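Long-range contacts in pollen-specific leucine-rich repeat extensin-like protein 1 (Arabidopsis thaliana, PDB 6TME), which probably binds peptide signals of the cell wall in pollen through its leucine-rich repeat domain, as in related LRR-extensin proteins: residues Leu169-Asn174 / Ile192-Asn197; Phe121-Asn126 / Ser148-Val153. All blocks are in the same frame, centred on the assembly; numbering follows the deposited sequence.

Overall arrangement
Both interactions join neighbouring turns of one leucine-rich repeat solenoid. Interaction 1 lies about 6 Å from the centre of the chain and interaction 2 about 15 Å, centre to centre. Both are largely buried. Interaction 1 starts in paired parallel strands and runs on into the turn after them. It adds a tyrosine ring stacked on an asparagine amide, and some apolar contact, to its hydrogen bonds. Interaction 2 joins only the turns, and polar groups of asparagine and serine dominate. In each, an asparagine rung grips a backbone carbonyl. The two meet directly: the Arg172 carbonyl probably accepts from Asn149 N, and Asn174 OD1 from Phe152 N. Both reach the chain of another protein.

Interaction 1. Residues Leu169-Asn174 / Ile192-Asn197; sequences LDIRYN and IFLNNN. With GOL (glycerol), chain S.
Asn197 and Ile171 form a rung of the asparagine ladder that ties successive turns of a leucine-rich repeat solenoid. Asn197 ND2 donates to Ile171 O across the contact (3.1 Å). Asn197 ND2 also donates to Leu194 O in its own turn (2.8 Å). From the other face of the Ile171 carbonyl plane comes Asn174 ND2 (2.9 Å from Ile171 O). Both asparagines therefore approach this oxygen from above its plane, one on each face.

Before the ladder, the strands run parallel. Phe193 N donates to Leu169 O (3.1 Å), and Ile171 N donates to Phe193 O. After it, Tyr173 N donates to Asn195 O (3.0 Å), which carries the pairing into the turn.

The Asp170 carboxylate lies against Phe193, with OD1 3.4 Å from CB of that residue. OD1 also accepts from Arg172 N in an Asx turn. Asp170 OD2 bridges to Arg172 NE through its syn lone pair (2.8 Å), with Asp170 at the guanidinium edge.

Tyr173 and Asn196 lie side by side. Asn196 holds CG anti to its carbonyl carbon (chi1 -71°), and its amide stacks on the ring, planes 15° apart. Asn196 CB sits over the ring centre in a CH-pi contact, 3.6 Å from the Tyr173 centroid. A glycerol, probably from the crystallisation liquor, accepts from Asn196 ND2.

Asn195 OD1 bonds to Thr216 OG1. Arg172 NH1, Tyr173 OH and Asn195 ND2 are each hydrogen-bonded to the backbone of the chain of another protein. The chemistry implies a division of labour: the Asn197 amide and the backbone bonds join the turns, while the Arg172, Tyr173 and Asn195 side chains also reach the partner protein.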
ATOM      1  N   LEU A 169       2.730  -4.347  -6.467  1.00 21.98           N
ATOM      2  CA  LEU A 169       2.663  -5.485  -5.562  1.00 25.16           C
ATOM      3  C   LEU A 169       1.656  -5.140  -4.482  1.00 30.97           C
ATOM      4  O   LEU A 169       1.894  -4.222  -3.687  1.00 29.38           O
ATOM      5  CB  LEU A 169       4.032  -5.776  -4.964  1.00 20.69           C
ATOM      6  CG  LEU A 169       4.152  -6.982  -4.026  1.00 32.49           C
ATOM      7  CD1 LEU A 169       3.566  -8.226  -4.638  1.00 25.61           C
ATOM      8  CD2 LEU A 169       5.615  -7.224  -3.645  1.00 30.89           C
ATOM      9  N   ASP A 170       0.529  -5.860  -4.454  1.00 31.07           N
ATOM     10  CA  ASP A 170      -0.472  -5.720  -3.396  1.00 34.76           C
ATOM     11  C   ASP A 170      -0.672  -7.046  -2.661  1.00 27.92           C
ATOM     12  O   ASP A 170      -1.277  -7.972  -3.201  1.00 31.53           O
ATOM     13  CB  ASP A 170      -1.796  -5.214  -3.963  1.00 41.04           C
ATOM     14  CG  ASP A 170      -2.731  -4.690  -2.871  1.00 57.03           C
ATOM     15  OD1 ASP A 170      -2.562  -5.120  -1.710  1.00 62.01           O
ATOM     16  OD2 ASP A 170      -3.632  -3.867  -3.162  1.00 64.51           O
ATOM     17  N   ILE A 171      -0.196  -7.129  -1.417  1.00 21.90           N
ATOM     18  CA  ILE A 171      -0.421  -8.286  -0.558  1.00 19.59           C
ATOM     19  C   ILE A 171      -1.211  -7.924   0.692  1.00 18.97           C
ATOM     20  O   ILE A 171      -1.300  -8.726   1.622  1.00 24.90           O
ATOM     21  CB  ILE A 171       0.905  -8.970  -0.182  1.00 24.18           C
ATOM     22  CG1 ILE A 171       1.764  -8.012   0.671  1.00 27.70           C
ATOM     23  CG2 ILE A 171       1.668  -9.414  -1.455  1.00 20.33           C
ATOM     24  CD1 ILE A 171       3.021  -8.658   1.234  1.00 25.49           C
ATOM     25  N   ARG A 172      -1.807  -6.734   0.717  1.00 23.96           N
ATOM     26  CA  ARG A 172      -2.519  -6.241   1.886  1.00 25.24           C
ATOM     27  C   ARG A 172      -3.690  -7.160   2.232  1.00 28.45           C
ATOM     28  O   ARG A 172      -4.244  -7.866   1.376  1.00 25.37           O
ATOM     29  CB  ARG A 172      -3.005  -4.798   1.632  1.00 20.02           C
ATOM     30  CG  ARG A 172      -4.237  -4.705   0.721  1.00 14.76           C
ATOM     31  CD  ARG A 172      -4.520  -3.334   0.081  1.00 12.47           C
ATOM     32  NE  ARG A 172      -5.393  -3.585  -1.067  1.00 20.21           N
ATOM     33  CZ  ARG A 172      -6.720  -3.450  -1.078  1.00 29.14           C
ATOM     34  NH1 ARG A 172      -7.391  -2.975  -0.017  1.00 23.21           N
ATOM     35  NH2 ARG A 172      -7.388  -3.794  -2.170  1.00 26.43           N
ATOM     36  N   TYR A 173      -4.029  -7.184   3.524  1.00 23.51           N
ATOM     37  CA  TYR A 173      -5.210  -7.882   4.042  1.00 17.87           C
ATOM     38  C   TYR A 173      -5.087  -9.399   3.887  1.00 23.09           C
ATOM     39  O   TYR A 173      -6.010 -10.083   3.438  1.00 21.16           O
ATOM     40  CB  TYR A 173      -6.489  -7.363   3.382  1.00 17.51           C
ATOM     41  CG  TYR A 173      -7.059  -6.210   4.137  1.00 25.96           C
ATOM     42  CD1 TYR A 173      -7.670  -6.393   5.384  1.00 26.36           C
ATOM     43  CD2 TYR A 173      -6.967  -4.924   3.627  1.00 25.59           C
ATOM     44  CE1 TYR A 173      -8.192  -5.297   6.098  1.00 21.26           C
ATOM     45  CE2 TYR A 173      -7.485  -3.851   4.304  1.00 26.01           C
ATOM     46  CZ  TYR A 173      -8.089  -4.039   5.543  1.00 26.24           C
ATOM     47  OH  TYR A 173      -8.580  -2.943   6.182  1.00 24.98           O
ATOM     48  N   ASN A 174      -3.925  -9.921   4.259  1.00 21.78           N
ATOM     49  CA  ASN A 174      -3.707 -11.354   4.313  1.00 18.64           C
ATOM     50  C   ASN A 174      -3.182 -11.635   5.718  1.00 25.59           C
ATOM     51  O   ASN A 174      -3.419 -10.873   6.657  1.00 23.58           O
ATOM     52  CB  ASN A 174      -2.760 -11.812   3.206  1.00 13.91           C
ATOM     53  CG  ASN A 174      -3.438 -11.886   1.860  1.00 25.59           C
ATOM     54  OD1 ASN A 174      -4.244 -12.781   1.613  1.00 26.91           O
ATOM     55  ND2 ASN A 174      -3.095 -10.960   0.967  1.00 21.69           N
ATOM     56  N   ILE A 192       3.579  -0.358  -3.346  1.00 26.59           N
ATOM     57  CA  ILE A 192       3.829  -1.438  -2.397  1.00 26.26           C
ATOM     58  C   ILE A 192       2.751  -1.331  -1.317  1.00 33.43           C
ATOM     59  O   ILE A 192       2.770  -0.398  -0.502  1.00 29.43           O
ATOM     60  CB  ILE A 192       5.240  -1.356  -1.781  1.00 23.40           C
ATOM     61  CG1 ILE A 192       6.293  -1.135  -2.863  1.00 31.73           C
ATOM     62  CG2 ILE A 192       5.580  -2.612  -0.974  1.00 23.62           C
ATOM     63  CD1 ILE A 192       7.657  -0.711  -2.346  1.00 35.01           C
ATOM     64  N   PHE A 193       1.801  -2.264  -1.320  1.00 33.54           N
ATOM     65  CA  PHE A 193       0.752  -2.315  -0.305  1.00 33.58           C
ATOM     66  C   PHE A 193       1.035  -3.504   0.604  1.00 27.93           C
ATOM     67  O   PHE A 193       0.991  -4.653   0.157  1.00 27.75           O
ATOM     68  CB  PHE A 193      -0.634  -2.413  -0.949  1.00 25.89           C
ATOM     69  CG  PHE A 193      -0.965  -1.239  -1.839  1.00 25.69           C
ATOM     70  CD1 PHE A 193      -1.368  -0.040  -1.295  1.00 23.96           C
ATOM     71  CD2 PHE A 193      -0.839  -1.333  -3.230  1.00 28.86           C
ATOM     72  CE1 PHE A 193      -1.671   1.056  -2.108  1.00 30.51           C
ATOM     73  CE2 PHE A 193      -1.126  -0.244  -4.051  1.00 23.27           C
ATOM     74  CZ  PHE A 193      -1.549   0.954  -3.487  1.00 25.35           C
ATOM     75  N   LEU A 194       1.348  -3.229   1.868  1.00 27.58           N
ATOM     76  CA  LEU A 194       1.616  -4.269   2.854  1.00 25.82           C
ATOM     77  C   LEU A 194       0.613  -4.260   3.993  1.00 26.27           C
ATOM     78  O   LEU A 194       0.655  -5.157   4.833  1.00 22.41           O
ATOM     79  CB  LEU A 194       3.025  -4.114   3.440  1.00 27.96           C
ATOM     80  CG  LEU A 194       4.159  -3.835   2.464  1.00 31.73           C
ATOM     81  CD1 LEU A 194       5.337  -3.276   3.242  1.00 34.11           C
ATOM     82  CD2 LEU A 194       4.550  -5.113   1.697  1.00 26.51           C
ATOM     83  N   ASN A 195      -0.298  -3.292   4.024  1.00 24.20           N
ATOM     84  CA  ASN A 195      -1.064  -3.013   5.224  1.00 20.92           C
ATOM     85  C   ASN A 195      -1.932  -4.206   5.601  1.00 30.01           C
ATOM     86  O   ASN A 195      -2.246  -5.070   4.772  1.00 27.48           O
ATOM     87  CB  ASN A 195      -1.927  -1.756   5.046  1.00 17.46           C
ATOM     88  CG  ASN A 195      -2.902  -1.856   3.858  1.00 27.08           C
ATOM     89  OD1 ASN A 195      -2.530  -1.664   2.695  1.00 21.78           O
ATOM     90  ND2 ASN A 195      -4.154  -2.164   4.162  1.00 19.62           N
ATOM     91  N   ASN A 196      -2.290  -4.260   6.888  1.00 30.89           N
ATOM     92  CA  ASN A 196      -3.206  -5.274   7.424  1.00 23.00           C
ATOM     93  C   ASN A 196      -2.675  -6.682   7.184  1.00 23.09           C
ATOM     94  O   ASN A 196      -3.335  -7.552   6.597  1.00 25.01           O
ATOM     95  CB  ASN A 196      -4.605  -5.116   6.838  1.00 18.44           C
ATOM     96  CG  ASN A 196      -5.312  -3.898   7.366  1.00 31.62           C
ATOM     97  OD1 ASN A 196      -5.096  -2.778   6.886  1.00 31.47           O
ATOM     98  ND2 ASN A 196      -6.173  -4.106   8.355  1.00 22.53           N
ATOM     99  N   ASN A 197      -1.448  -6.886   7.638  1.00 22.63           N
ATOM    100  CA  ASN A 197      -0.864  -8.212   7.714  1.00 28.41           C
ATOM    101  C   ASN A 197      -0.398  -8.387   9.156  1.00 35.00           C
ATOM    102  O   ASN A 197      -0.875  -7.733  10.090  1.00 34.95           O
ATOM    103  CB  ASN A 197       0.241  -8.349   6.660  1.00 23.49           C
ATOM    104  CG  ASN A 197      -0.317  -8.725   5.313  1.00 26.69           C
ATOM    105  OD1 ASN A 197      -0.684  -9.882   5.091  1.00 24.29           O
ATOM    106  ND2 ASN A 197      -0.450  -7.739   4.427  1.00 21.56           N
TER
HETATM  107  C1  GOL S 513      -5.857  -9.374   8.594  1.00 55.71           C
HETATM  108  O1  GOL S 513      -5.865  -9.487   7.156  1.00 31.50           O
HETATM  109  C2  GOL S 513      -5.328  -7.933   9.072  1.00 56.10           C
HETATM  110  O2  GOL S 513      -6.343  -7.031   9.406  1.00 52.20           O
HETATM  111  C3  GOL S 513      -4.389  -8.185  10.286  1.00 50.07           C
HETATM  112  O3  GOL S 513      -3.658  -7.004  10.469  1.00 39.85           O

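Interaction 2. Residues Phe121-Asn126 / Ser148-Val153. With SO4 (sulfate ion), chain H.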
ATOM      1  N   PHE A 121      -2.062 -10.175 -12.823  1.00 27.35           N
ATOM      2  CA  PHE A 121      -2.673 -11.190 -11.967  1.00 23.55           C
ATOM      3  C   PHE A 121      -3.455 -10.474 -10.862  1.00 29.89           C
ATOM      4  O   PHE A 121      -2.864  -9.958  -9.898  1.00 28.20           O
ATOM      5  CB  PHE A 121      -1.598 -12.121 -11.422  1.00 23.06           C
ATOM      6  CG  PHE A 121      -2.138 -13.322 -10.711  1.00 27.18           C
ATOM      7  CD1 PHE A 121      -2.477 -14.475 -11.416  1.00 29.81           C
ATOM      8  CD2 PHE A 121      -2.304 -13.306  -9.339  1.00 19.24           C
ATOM      9  CE1 PHE A 121      -2.974 -15.594 -10.760  1.00 22.71           C
ATOM     10  CE2 PHE A 121      -2.783 -14.426  -8.671  1.00 25.68           C
ATOM     11  CZ  PHE A 121      -3.135 -15.571  -9.395  1.00 23.69           C
ATOM     12  N   HIS A 122      -4.782 -10.408 -11.022  1.00 24.72           N
ATOM     13  CA  HIS A 122      -5.670  -9.739 -10.070  1.00 24.75           C
ATOM     14  C   HIS A 122      -6.588 -10.782  -9.440  1.00 24.67           C
ATOM     15  O   HIS A 122      -7.445 -11.341 -10.130  1.00 40.56           O
ATOM     16  CB  HIS A 122      -6.505  -8.652 -10.757  1.00 22.26           C
ATOM     17  CG  HIS A 122      -5.697  -7.566 -11.404  1.00 26.33           C
ATOM     18  ND1 HIS A 122      -6.253  -6.642 -12.264  1.00 27.22           N
ATOM     19  CD2 HIS A 122      -4.379  -7.256 -11.322  1.00 28.65           C
ATOM     20  CE1 HIS A 122      -5.312  -5.819 -12.695  1.00 30.15           C
ATOM     21  NE2 HIS A 122      -4.164  -6.175 -12.145  1.00 30.80           N
ATOM     22  N   VAL A 123      -6.419 -11.054  -8.143  1.00 24.11           N
ATOM     23  CA  VAL A 123      -7.347 -11.941  -7.436  1.00 27.02           C
ATOM     24  C   VAL A 123      -7.802 -11.312  -6.121  1.00 20.76           C
ATOM     25  O   VAL A 123      -8.017 -12.016  -5.130  1.00 26.96           O
ATOM     26  CB  VAL A 123      -6.758 -13.359  -7.210  1.00 25.54           C
ATOM     27  CG1 VAL A 123      -6.613 -14.120  -8.581  1.00 22.13           C
ATOM     28  CG2 VAL A 123      -5.429 -13.314  -6.497  1.00 17.73           C
ATOM     29  N   ASN A 124      -8.020  -9.994  -6.124  1.00 26.95           N
ATOM     30  CA  ASN A 124      -8.534  -9.314  -4.941  1.00 21.86           C
ATOM     31  C   ASN A 124      -9.853  -9.908  -4.471  1.00 22.52           C
ATOM     32  O   ASN A 124     -10.743 -10.210  -5.275  1.00 27.99           O
ATOM     33  CB  ASN A 124      -8.741  -7.824  -5.191  1.00 21.17           C
ATOM     34  CG  ASN A 124      -9.529  -7.145  -4.034  1.00 25.13           C
ATOM     35  OD1 ASN A 124     -10.750  -7.174  -4.005  1.00 24.42           O
ATOM     36  ND2 ASN A 124      -8.814  -6.588  -3.064  1.00 13.06           N
ATOM     37  N   SER A 125      -9.976 -10.044  -3.148  1.00 21.26           N
ATOM     38  CA  SER A 125     -11.210 -10.475  -2.484  1.00 22.37           C
ATOM     39  C   SER A 125     -11.644 -11.859  -2.960  1.00 26.34           C
ATOM     40  O   SER A 125     -12.763 -12.065  -3.434  1.00 34.08           O
ATOM     41  CB  SER A 125     -12.337  -9.452  -2.680  1.00 17.79           C
ATOM     42  OG  SER A 125     -11.998  -8.197  -2.089  1.00 18.73           O
ATOM     43  N   ASN A 126     -10.727 -12.811  -2.845  1.00 20.06           N
ATOM     44  CA  ASN A 126     -11.054 -14.228  -2.936  1.00 26.54           C
ATOM     45  C   ASN A 126     -10.707 -14.870  -1.602  1.00 30.49           C
ATOM     46  O   ASN A 126     -10.330 -14.193  -0.644  1.00 25.16           O
ATOM     47  CB  ASN A 126     -10.326 -14.891  -4.104  1.00 18.78           C
ATOM     48  CG  ASN A 126     -10.990 -14.590  -5.438  1.00 23.44           C
ATOM     49  OD1 ASN A 126     -11.943 -15.276  -5.845  1.00 24.71           O
ATOM     50  ND2 ASN A 126     -10.523 -13.546  -6.106  1.00 18.81           N
ATOM     51  N   SER A 148      -4.462  -9.044  -2.773  1.00 26.11           N
ATOM     52  CA  SER A 148      -5.047  -8.403  -1.599  1.00 19.87           C
ATOM     53  C   SER A 148      -6.349  -9.084  -1.174  1.00 21.31           C
ATOM     54  O   SER A 148      -7.133  -9.553  -2.006  1.00 29.75           O
ATOM     55  CB  SER A 148      -5.296  -6.922  -1.877  1.00 18.97           C
ATOM     56  OG  SER A 148      -6.197  -6.740  -2.954  1.00 23.32           O
ATOM     57  N   ASN A 149      -6.555  -9.161   0.143  1.00 24.43           N
ATOM     58  CA  ASN A 149      -7.811  -9.606   0.755  1.00 21.51           C
ATOM     59  C   ASN A 149      -8.104 -11.071   0.428  1.00 22.85           C
ATOM     60  O   ASN A 149      -9.140 -11.425  -0.139  1.00 26.67           O
ATOM     61  CB  ASN A 149      -8.988  -8.707   0.351  1.00 15.34           C
ATOM     62  CG  ASN A 149     -10.231  -9.017   1.147  1.00 21.96           C
ATOM     63  OD1 ASN A 149     -10.149  -9.585   2.250  1.00 25.68           O
ATOM     64  ND2 ASN A 149     -11.386  -8.671   0.604  1.00 20.89           N
ATOM     65  N   ASN A 150      -7.169 -11.924   0.821  1.00 23.01           N
ATOM     66  CA  ASN A 150      -7.299 -13.358   0.613  1.00 24.89           C
ATOM     67  C   ASN A 150      -6.992 -14.046   1.942  1.00 26.70           C
ATOM     68  O   ASN A 150      -7.077 -13.448   3.023  1.00 31.23           O
ATOM     69  CB  ASN A 150      -6.391 -13.789  -0.544  1.00 20.08           C
ATOM     70  CG  ASN A 150      -7.108 -13.747  -1.882  1.00 26.48           C
ATOM     71  OD1 ASN A 150      -7.882 -14.645  -2.194  1.00 21.81           O
ATOM     72  ND2 ASN A 150      -6.859 -12.703  -2.675  1.00 22.84           N
ATOM     73  N   ARG A 151      -6.616 -15.321   1.874  1.00 27.66           N
ATOM     74  CA  ARG A 151      -6.284 -16.109   3.057  1.00 28.12           C
ATOM     75  C   ARG A 151      -4.852 -16.614   2.980  1.00 25.98           C
ATOM     76  O   ARG A 151      -4.545 -17.720   3.432  1.00 18.87           O
ATOM     77  CB  ARG A 151      -7.262 -17.269   3.233  1.00 22.71           C
ATOM     78  CG  ARG A 151      -8.724 -16.811   3.341  1.00 22.71           C
ATOM     79  CD  ARG A 151      -8.961 -16.229   4.723  1.00 41.53           C
ATOM     80  NE  ARG A 151     -10.318 -15.710   4.893  1.00 41.62           N
ATOM     81  CZ  ARG A 151     -10.616 -14.415   4.876  1.00 40.59           C
ATOM     82  NH1 ARG A 151      -9.657 -13.514   4.681  1.00 40.54           N
ATOM     83  NH2 ARG A 151     -11.867 -14.020   5.049  1.00 41.65           N
ATOM     84  N   PHE A 152      -3.966 -15.817   2.396  1.00 16.86           N
ATOM     85  CA  PHE A 152      -2.566 -16.203   2.357  1.00 23.85           C
ATOM     86  C   PHE A 152      -1.911 -16.006   3.723  1.00 27.38           C
ATOM     87  O   PHE A 152      -2.323 -15.155   4.518  1.00 28.58           O
ATOM     88  CB  PHE A 152      -1.838 -15.396   1.297  1.00 23.51           C
ATOM     89  CG  PHE A 152      -2.297 -15.688  -0.090  1.00 29.96           C
ATOM     90  CD1 PHE A 152      -2.127 -16.961  -0.637  1.00 24.76           C
ATOM     91  CD2 PHE A 152      -2.904 -14.698  -0.854  1.00 29.06           C
ATOM     92  CE1 PHE A 152      -2.531 -17.231  -1.925  1.00 19.45           C
ATOM     93  CE2 PHE A 152      -3.321 -14.964  -2.141  1.00 25.17           C
ATOM     94  CZ  PHE A 152      -3.121 -16.233  -2.685  1.00 23.67           C
ATOM     95  N   VAL A 153      -0.876 -16.810   3.989  1.00 21.15           N
ATOM     96  CA  VAL A 153      -0.277 -16.911   5.315  1.00 25.58           C
ATOM     97  C   VAL A 153       1.232 -17.116   5.210  1.00 22.35           C
ATOM     98  O   VAL A 153       1.762 -17.581   4.196  1.00 26.45           O
ATOM     99  CB  VAL A 153      -0.885 -18.070   6.147  1.00 27.67           C
ATOM    100  CG1 VAL A 153      -2.281 -17.736   6.622  1.00 27.97           C
ATOM    101  CG2 VAL A 153      -0.867 -19.377   5.342  1.00 31.08           C
TER
HETATM  102  S   SO4 H 502     -13.947 -16.321   5.059  1.00 38.90           S
HETATM  103  O1  SO4 H 502     -14.813 -17.425   5.417  1.00 35.50           O
HETATM  104  O2  SO4 H 502     -14.332 -15.621   3.837  1.00 50.98           O
HETATM  105  O3  SO4 H 502     -12.615 -16.882   4.914  1.00 31.67           O
HETATM  106  O4  SO4 H 502     -13.997 -15.323   6.122  1.00 67.42           O
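Asn150 reaches across to Val123 and makes another rung of the asparagine ladder, here between two earlier turns of the leucine-rich repeat solenoid. Its ND2 donates to Val123 O (2.8 Å). Asn126 ND2 reaches Val123 O from the opposite face of the carbonyl plane (3.1 Å). Both bonds lie close to the plane of the donating amide, and both donors stand above the carbonyl plane. Asn126 OD1 accepts from Ile104 N. Asn150 ND2 also bonds to Val147 O, and its OD1 accepts from Phe128 N. The amide is thus held at both ends, which fixes its rotation.

A second set of side chains meets in the turn. Ser148 holds OG between its backbone N and carbonyl carbon (chi1 61°), and there it meets the amide of Asn124. Asn124 ND2 donates to Ser148 OG at 2.6 Å, with the oxygen nearly in the amide plane. Ser148 OG also bonds to Asp146 OD1.

Asn149 CG is anti to its backbone N (chi1 -171°), and its ND2 donates to Ser125 OG (2.8 Å). The oxygen is tilted somewhat from the amide plane. Ser125 OG itself donates to Asn124 OD1 from above the carbonyl plane of the Asn124 side chain. The side chains thus form a polar chain from Ser148 through Asn124 and Ser125 to Asn149. In the backbone, Ser125 N donates to Ser148 O (3.1 Å).

Asn124 ND2 and Ser125 OG also bond to the chain of another protein. The Arg151 guanidinium holds a sulfate, probably from the crystallisation liquor, at its edge, with Arg151 NE 2.6 Å from sulfate O3 and NH2 2.7 Å from sulfate O4.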